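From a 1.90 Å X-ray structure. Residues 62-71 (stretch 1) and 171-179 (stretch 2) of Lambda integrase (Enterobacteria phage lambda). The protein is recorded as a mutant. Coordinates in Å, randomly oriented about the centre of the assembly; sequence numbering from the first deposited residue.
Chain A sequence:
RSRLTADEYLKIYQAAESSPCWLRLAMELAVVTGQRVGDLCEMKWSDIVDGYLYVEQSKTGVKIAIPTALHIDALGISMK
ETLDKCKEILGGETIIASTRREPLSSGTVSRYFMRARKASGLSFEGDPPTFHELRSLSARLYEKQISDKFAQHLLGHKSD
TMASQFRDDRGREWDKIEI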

ATOM      1  N   VAL A  62     -21.993  -4.113  -4.538  1.00 21.74           N
ATOM      2  CA  VAL A  62     -23.215  -4.414  -3.789  1.00 21.20           C
ATOM      3  C   VAL A  62     -23.560  -3.229  -2.895  1.00 21.69           C
ATOM      4  O   VAL A  62     -22.709  -2.732  -2.163  1.00 22.16           O
ATOM      5  N   LYS A  63     -24.801  -2.765  -2.982  1.00 22.91           N
ATOM      6  CA  LYS A  63     -25.273  -1.623  -2.197  1.00 25.00           C
ATOM      7  C   LYS A  63     -26.246  -2.047  -1.094  1.00 26.07           C
ATOM      8  O   LYS A  63     -27.356  -2.500  -1.382  1.00 26.68           O
ATOM      9  N   ILE A  64     -25.852  -1.855   0.163  1.00 26.48           N
ATOM     10  CA  ILE A  64     -26.692  -2.240   1.295  1.00 25.93           C
ATOM     11  C   ILE A  64     -26.892  -1.112   2.295  1.00 25.69           C
ATOM     12  O   ILE A  64     -26.050  -0.222   2.422  1.00 25.98           O
ATOM     13  N   ALA A  65     -28.027  -1.136   2.984  1.00 24.99           N
ATOM     14  CA  ALA A  65     -28.336  -0.136   4.000  1.00 25.69           C
ATOM     15  C   ALA A  65     -28.329  -0.896   5.327  1.00 26.66           C
ATOM     16  O   ALA A  65     -29.192  -1.749   5.564  1.00 26.29           O
ATOM     17  N   ILE A  66     -27.328  -0.621   6.162  1.00 25.74           N
ATOM     18  CA  ILE A  66     -27.170  -1.308   7.444  1.00 25.04           C
ATOM     19  C   ILE A  66     -27.817  -0.553   8.603  1.00 24.77           C
ATOM     20  O   ILE A  66     -27.483   0.604   8.862  1.00 24.13           O
ATOM     21  N   PRO A  67     -28.762  -1.195   9.312  1.00 24.38           N
ATOM     22  CA  PRO A  67     -29.407  -0.511  10.435  1.00 23.94           C
ATOM     23  C   PRO A  67     -28.405  -0.335  11.567  1.00 24.24           C
ATOM     24  O   PRO A  67     -27.740  -1.298  11.965  1.00 24.69           O
ATOM     25  N   THR A  68     -28.281   0.891  12.073  1.00 24.18           N
ATOM     26  CA  THR A  68     -27.335   1.182  13.144  1.00 25.15           C
ATOM     27  C   THR A  68     -27.748   0.635  14.510  1.00 25.09           C
ATOM     28  O   THR A  68     -27.031   0.794  15.498  1.00 25.53           O
ATOM     29  N   ALA A  69     -28.901  -0.015  14.563  1.00 26.22           N
ATOM     30  CA  ALA A  69     -29.391  -0.596  15.801  1.00 27.24           C
ATOM     31  C   ALA A  69     -28.782  -1.975  16.062  1.00 27.47           C
ATOM     32  O   ALA A  69     -29.008  -2.567  17.120  1.00 29.13           O
ATOM     33  N   LEU A  70     -28.020  -2.492  15.099  1.00 27.17           N
ATOM     34  CA  LEU A  70     -27.398  -3.807  15.234  1.00 27.10           C
ATOM     35  C   LEU A  70     -26.520  -3.941  16.473  1.00 26.44           C
ATOM     36  O   LEU A  70     -25.948  -2.957  16.959  1.00 26.43           O
ATOM     37  N   HIS A  71     -26.440  -5.166  16.987  1.00 26.93           N
ATOM     38  CA  HIS A  71     -25.644  -5.492  18.171  1.00 27.39           C
ATOM     39  C   HIS A  71     -25.029  -6.855  17.919  1.00 25.99           C
ATOM     40  O   HIS A  71     -25.626  -7.691  17.234  1.00 25.69           O
ATOM     41  N   GLY A 171     -31.959   7.183  -8.141  1.00 53.24           N
ATOM     42  CA  GLY A 171     -31.389   6.372  -9.200  1.00 51.86           C
ATOM     43  C   GLY A 171     -30.945   4.990  -8.753  1.00 51.43           C
ATOM     44  O   GLY A 171     -31.437   3.982  -9.261  1.00 51.28           O
ATOM     45  N   ARG A 172     -30.022   4.942  -7.795  1.00 51.25           N
ATOM     46  CA  ARG A 172     -29.481   3.680  -7.288  1.00 50.97           C
ATOM     47  C   ARG A 172     -30.410   2.926  -6.340  1.00 49.89           C
ATOM     48  O   ARG A 172     -31.095   3.529  -5.512  1.00 48.23           O
ATOM     49  N   GLU A 173     -30.403   1.602  -6.453  1.00 49.28           N
ATOM     50  CA  GLU A 173     -31.229   0.756  -5.608  1.00 50.42           C
ATOM     51  C   GLU A 173     -30.401   0.143  -4.480  1.00 49.28           C
ATOM     52  O   GLU A 173     -29.336  -0.432  -4.720  1.00 48.92           O
ATOM     53  N   TRP A 174     -30.903   0.266  -3.256  1.00 48.28           N
ATOM     54  CA  TRP A 174     -30.225  -0.262  -2.081  1.00 46.81           C
ATOM     55  C   TRP A 174     -30.978  -1.413  -1.418  1.00 47.65           C
ATOM     56  O   TRP A 174     -32.210  -1.409  -1.331  1.00 48.70           O
ATOM     57  N   ASP A 175     -30.224  -2.398  -0.949  1.00 46.62           N
ATOM     58  CA  ASP A 175     -30.778  -3.558  -0.263  1.00 46.41           C
ATOM     59  C   ASP A 175     -30.843  -3.195   1.235  1.00 46.23           C
ATOM     60  O   ASP A 175     -29.814  -2.963   1.873  1.00 44.47           O
ATOM     61  N   LYS A 176     -32.057  -3.076   1.768  1.00 46.65           N
ATOM     62  CA  LYS A 176     -32.273  -2.726   3.179  1.00 48.03           C
ATOM     63  C   LYS A 176     -32.076  -3.962   4.064  1.00 48.53           C
ATOM     64  O   LYS A 176     -32.669  -5.010   3.799  1.00 49.19           O
ATOM     65  N   ILE A 177     -31.224  -3.861   5.083  1.00 48.81           N
ATOM     66  CA  ILE A 177     -30.990  -4.989   5.988  1.00 49.08           C
ATOM     67  C   ILE A 177     -32.027  -4.902   7.109  1.00 50.20           C
ATOM     68  O   ILE A 177     -32.261  -3.828   7.677  1.00 48.76           O
ATOM     69  N   GLU A 178     -32.665  -6.033   7.397  1.00 52.63           N
ATOM     70  CA  GLU A 178     -33.700  -6.093   8.424  1.00 54.99           C
ATOM     71  C   GLU A 178     -33.347  -6.990   9.604  1.00 55.51           C
ATOM     72  O   GLU A 178     -32.488  -7.867   9.489  1.00 55.00           O
ATOM     73  N   ILE A 179     -34.114  -6.817  10.683  1.00 56.85           N
ATOM     74  CA  ILE A 179     -33.983  -7.541  11.957  1.00 57.45           C
ATOM     75  C   ILE A 179     -32.577  -7.477  12.546  1.00 58.21           C
ATOM     76  O   ILE A 179     -32.097  -8.495  13.089  1.00 59.44           O
ATOM     77  OXT ILE A 179     -31.992  -6.368  12.499  1.00 58.50           O
TER

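The contact is a short parallel β pairing between strand 63-67 and the strand that ends at Lys 176, held by three backbone hydrogen bonds and padded by side chains of both stretches, with 598 Å² buried in all. The bonds follow the alternation expected of parallel strands: Asp 175 N donates to Lys 63 O (2.9 Å, 172°), Ala 65 N donates to Asp 175 O (2.8 Å, 160°), and Ile 177 N donates to Ala 65 O (3.0 Å, 159°). Ile 64 CA also lies 3.3 Å from Asp 175 O, a CA-H...O contact.

Side chains sort by face. Ile 64 (chi1 p, chi2 t) shares one face with Asp 175 (chi1 t), its CG2 4.2 Å from Asp 175 CB; on the other, Ala 65 CB meets Lys 176 CD at 4.1 Å, an aliphatic contact well short of the ammonium.

At the start of the pairing, Lys 63 points toward stretch 2 with chi angles m, t, m, m. Lys 63 CB sits 3.8 Å from the centroid of the Trp 174 six-membered ring and 23° off the normal, a CH-π contact over the face, while Lys 63 CE reaches Glu 173 O at 3.4 Å. The CA-to-CB bond of Trp 174 points sideways, but its rotamer (chi1 m, chi2 78°) brings the indole nearer to stretch 1 and leaves Ile 64 O at the ring edge, 3.4 Å from Trp 174 CE3. Lys 63 NZ and Trp 174 NE1 are hydrogen-bonded to residues immediately flanking the stretches.

Beyond the strand, Ile 177 (m, m) points in and supplies the largest covered area in stretch 2, 86 Å². Ile 177 CB packs 3.5 Å from Pro 67 CD, and Ile 177 CG1 lies 4.5 Å from Ile 64 CB. The final contact is looser: Leu 70 (m, t) extends its CD2 to 4.0 Å from OXT of Ile 179, the terminal carboxylate.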

ATOM      1  CB  VAL A  62     -23.045  -5.699  -2.938  1.00 20.88           C
ATOM      2  CG1 VAL A  62     -24.249  -5.924  -2.019  1.00 19.98           C
ATOM      3  CG2 VAL A  62     -22.860  -6.885  -3.850  1.00 18.75           C
ATOM      4  CB  LYS A  63     -25.943  -0.599  -3.121  1.00 24.55           C
ATOM      5  CG  LYS A  63     -24.965   0.197  -3.958  1.00 25.20           C
ATOM      6  CD  LYS A  63     -25.666   1.116  -4.943  1.00 26.18           C
ATOM      7  CE  LYS A  63     -26.309   0.320  -6.057  1.00 27.93           C
ATOM      8  NZ  LYS A  63     -25.321  -0.570  -6.730  1.00 29.41           N
ATOM      9  CB  ILE A  64     -26.099  -3.461   2.049  1.00 27.53           C
ATOM     10  CG1 ILE A  64     -24.699  -3.139   2.576  1.00 28.04           C
ATOM     11  CG2 ILE A  64     -26.020  -4.668   1.131  1.00 27.01           C
ATOM     12  CD1 ILE A  64     -24.067  -4.281   3.340  1.00 30.71           C
ATOM     13  CB  ALA A  65     -29.709   0.487   3.736  1.00 25.84           C
ATOM     14  CB  ILE A  66     -25.662  -1.547   7.778  1.00 24.28           C
ATOM     15  CG1 ILE A  66     -24.932  -2.163   6.576  1.00 23.27           C
ATOM     16  CG2 ILE A  66     -25.533  -2.491   8.973  1.00 21.52           C
ATOM     17  CD1 ILE A  66     -23.427  -2.323   6.775  1.00 21.16           C
ATOM     18  CB  PRO A  67     -30.552  -1.462  10.802  1.00 23.85           C
ATOM     19  CG  PRO A  67     -30.011  -2.814  10.438  1.00 24.06           C
ATOM     20  CD  PRO A  67     -29.310  -2.552   9.123  1.00 24.43           C
ATOM     21  CB  THR A  68     -27.067   2.684  13.259  1.00 25.76           C
ATOM     22  OG1 THR A  68     -28.306   3.373  13.458  1.00 28.35           O
ATOM     23  CG2 THR A  68     -26.390   3.202  11.996  1.00 24.83           C
ATOM     24  CB  ALA A  69     -30.903  -0.694  15.756  1.00 27.09           C
ATOM     25  CB  LEU A  70     -26.584  -4.158  13.985  1.00 26.72           C
ATOM     26  CG  LEU A  70     -27.349  -4.688  12.771  1.00 28.93           C
ATOM     27  CD1 LEU A  70     -26.371  -4.964  11.635  1.00 27.78           C
ATOM     28  CD2 LEU A  70     -28.102  -5.965  13.141  1.00 28.87           C
ATOM     29  CB  HIS A  71     -26.532  -5.669  19.423  1.00 30.80           C
ATOM     30  CG  HIS A  71     -26.966  -4.395  20.086  1.00 34.66           C
ATOM     31  ND1 HIS A  71     -28.058  -3.662  19.663  1.00 36.37           N
ATOM     32  CD2 HIS A  71     -26.508  -3.773  21.200  1.00 36.21           C
ATOM     33  CE1 HIS A  71     -28.254  -2.647  20.487  1.00 36.10           C
ATOM     34  NE2 HIS A  71     -27.328  -2.691  21.428  1.00 36.70           N
ATOM     35  CB  ARG A 172     -28.145   3.925  -6.589  1.00 51.92           C
ATOM     36  CG  ARG A 172     -27.072   4.524  -7.475  1.00 53.18           C
ATOM     37  CD  ARG A 172     -25.832   4.837  -6.661  1.00 55.31           C
ATOM     38  NE  ARG A 172     -26.109   5.782  -5.581  1.00 57.70           N
ATOM     39  CZ  ARG A 172     -25.612   7.015  -5.517  1.00 60.40           C
ATOM     40  NH1 ARG A 172     -24.804   7.471  -6.471  1.00 60.48           N
ATOM     41  NH2 ARG A 172     -25.927   7.802  -4.496  1.00 61.32           N
ATOM     42  CB  GLU A 173     -31.887  -0.348  -6.436  1.00 53.26           C
ATOM     43  CG  GLU A 173     -32.808  -1.243  -5.617  1.00 59.68           C
ATOM     44  CD  GLU A 173     -33.689  -2.139  -6.471  1.00 63.20           C
ATOM     45  OE1 GLU A 173     -33.172  -3.136  -7.024  1.00 64.95           O
ATOM     46  OE2 GLU A 173     -34.903  -1.847  -6.578  1.00 65.21           O
ATOM     47  CB  TRP A 174     -30.014   0.851  -1.053  1.00 44.12           C
ATOM     48  CG  TRP A 174     -29.141   1.957  -1.540  1.00 42.39           C
ATOM     49  CD1 TRP A 174     -29.495   2.971  -2.383  1.00 42.46           C
ATOM     50  CD2 TRP A 174     -27.762   2.159  -1.226  1.00 41.55           C
ATOM     51  NE1 TRP A 174     -28.420   3.788  -2.616  1.00 41.60           N
ATOM     52  CE2 TRP A 174     -27.342   3.315  -1.919  1.00 41.87           C
ATOM     53  CE3 TRP A 174     -26.839   1.474  -0.429  1.00 40.11           C
ATOM     54  CZ2 TRP A 174     -26.033   3.803  -1.837  1.00 41.00           C
ATOM     55  CZ3 TRP A 174     -25.541   1.958  -0.347  1.00 40.29           C
ATOM     56  CH2 TRP A 174     -25.150   3.112  -1.048  1.00 40.46           C
ATOM     57  CB  ASP A 175     -29.858  -4.763  -0.518  1.00 48.20           C
ATOM     58  CG  ASP A 175     -30.394  -6.061   0.061  1.00 50.46           C
ATOM     59  OD1 ASP A 175     -31.600  -6.345  -0.100  1.00 52.95           O
ATOM     60  OD2 ASP A 175     -29.595  -6.818   0.657  1.00 51.22           O
ATOM     61  CB  LYS A 176     -33.704  -2.208   3.366  1.00 48.92           C
ATOM     62  CG  LYS A 176     -33.939  -1.284   4.561  1.00 50.15           C
ATOM     63  CD  LYS A 176     -33.775   0.187   4.158  1.00 52.04           C
ATOM     64  CE  LYS A 176     -34.558   1.126   5.082  1.00 51.13           C
ATOM     65  NZ  LYS A 176     -34.471   2.552   4.643  1.00 49.44           N
ATOM     66  CB  ILE A 177     -29.553  -4.985   6.589  1.00 48.31           C
ATOM     67  CG1 ILE A 177     -28.500  -5.023   5.476  1.00 47.92           C
ATOM     68  CG2 ILE A 177     -29.354  -6.195   7.496  1.00 46.91           C
ATOM     69  CD1 ILE A 177     -28.521  -6.292   4.633  1.00 47.44           C
ATOM     70  CB  GLU A 178     -35.021  -6.560   7.810  1.00 56.21           C
ATOM     71  CG  GLU A 178     -35.508  -5.688   6.671  1.00 59.73           C
ATOM     72  CD  GLU A 178     -36.964  -5.935   6.319  1.00 61.96           C
ATOM     73  OE1 GLU A 178     -37.247  -6.864   5.527  1.00 62.40           O
ATOM     74  OE2 GLU A 178     -37.822  -5.186   6.835  1.00 63.24           O
ATOM     75  CB  ILE A 179     -34.571  -9.025  11.932  1.00 56.57           C
ATOM     76  CG1 ILE A 179     -33.913  -9.900  10.853  1.00 55.35           C
ATOM     77  CG2 ILE A 179     -36.093  -8.988  11.770  1.00 55.31           C
ATOM     78  CD1 ILE A 179     -34.430 -11.330  10.795  1.00 53.65           C
TER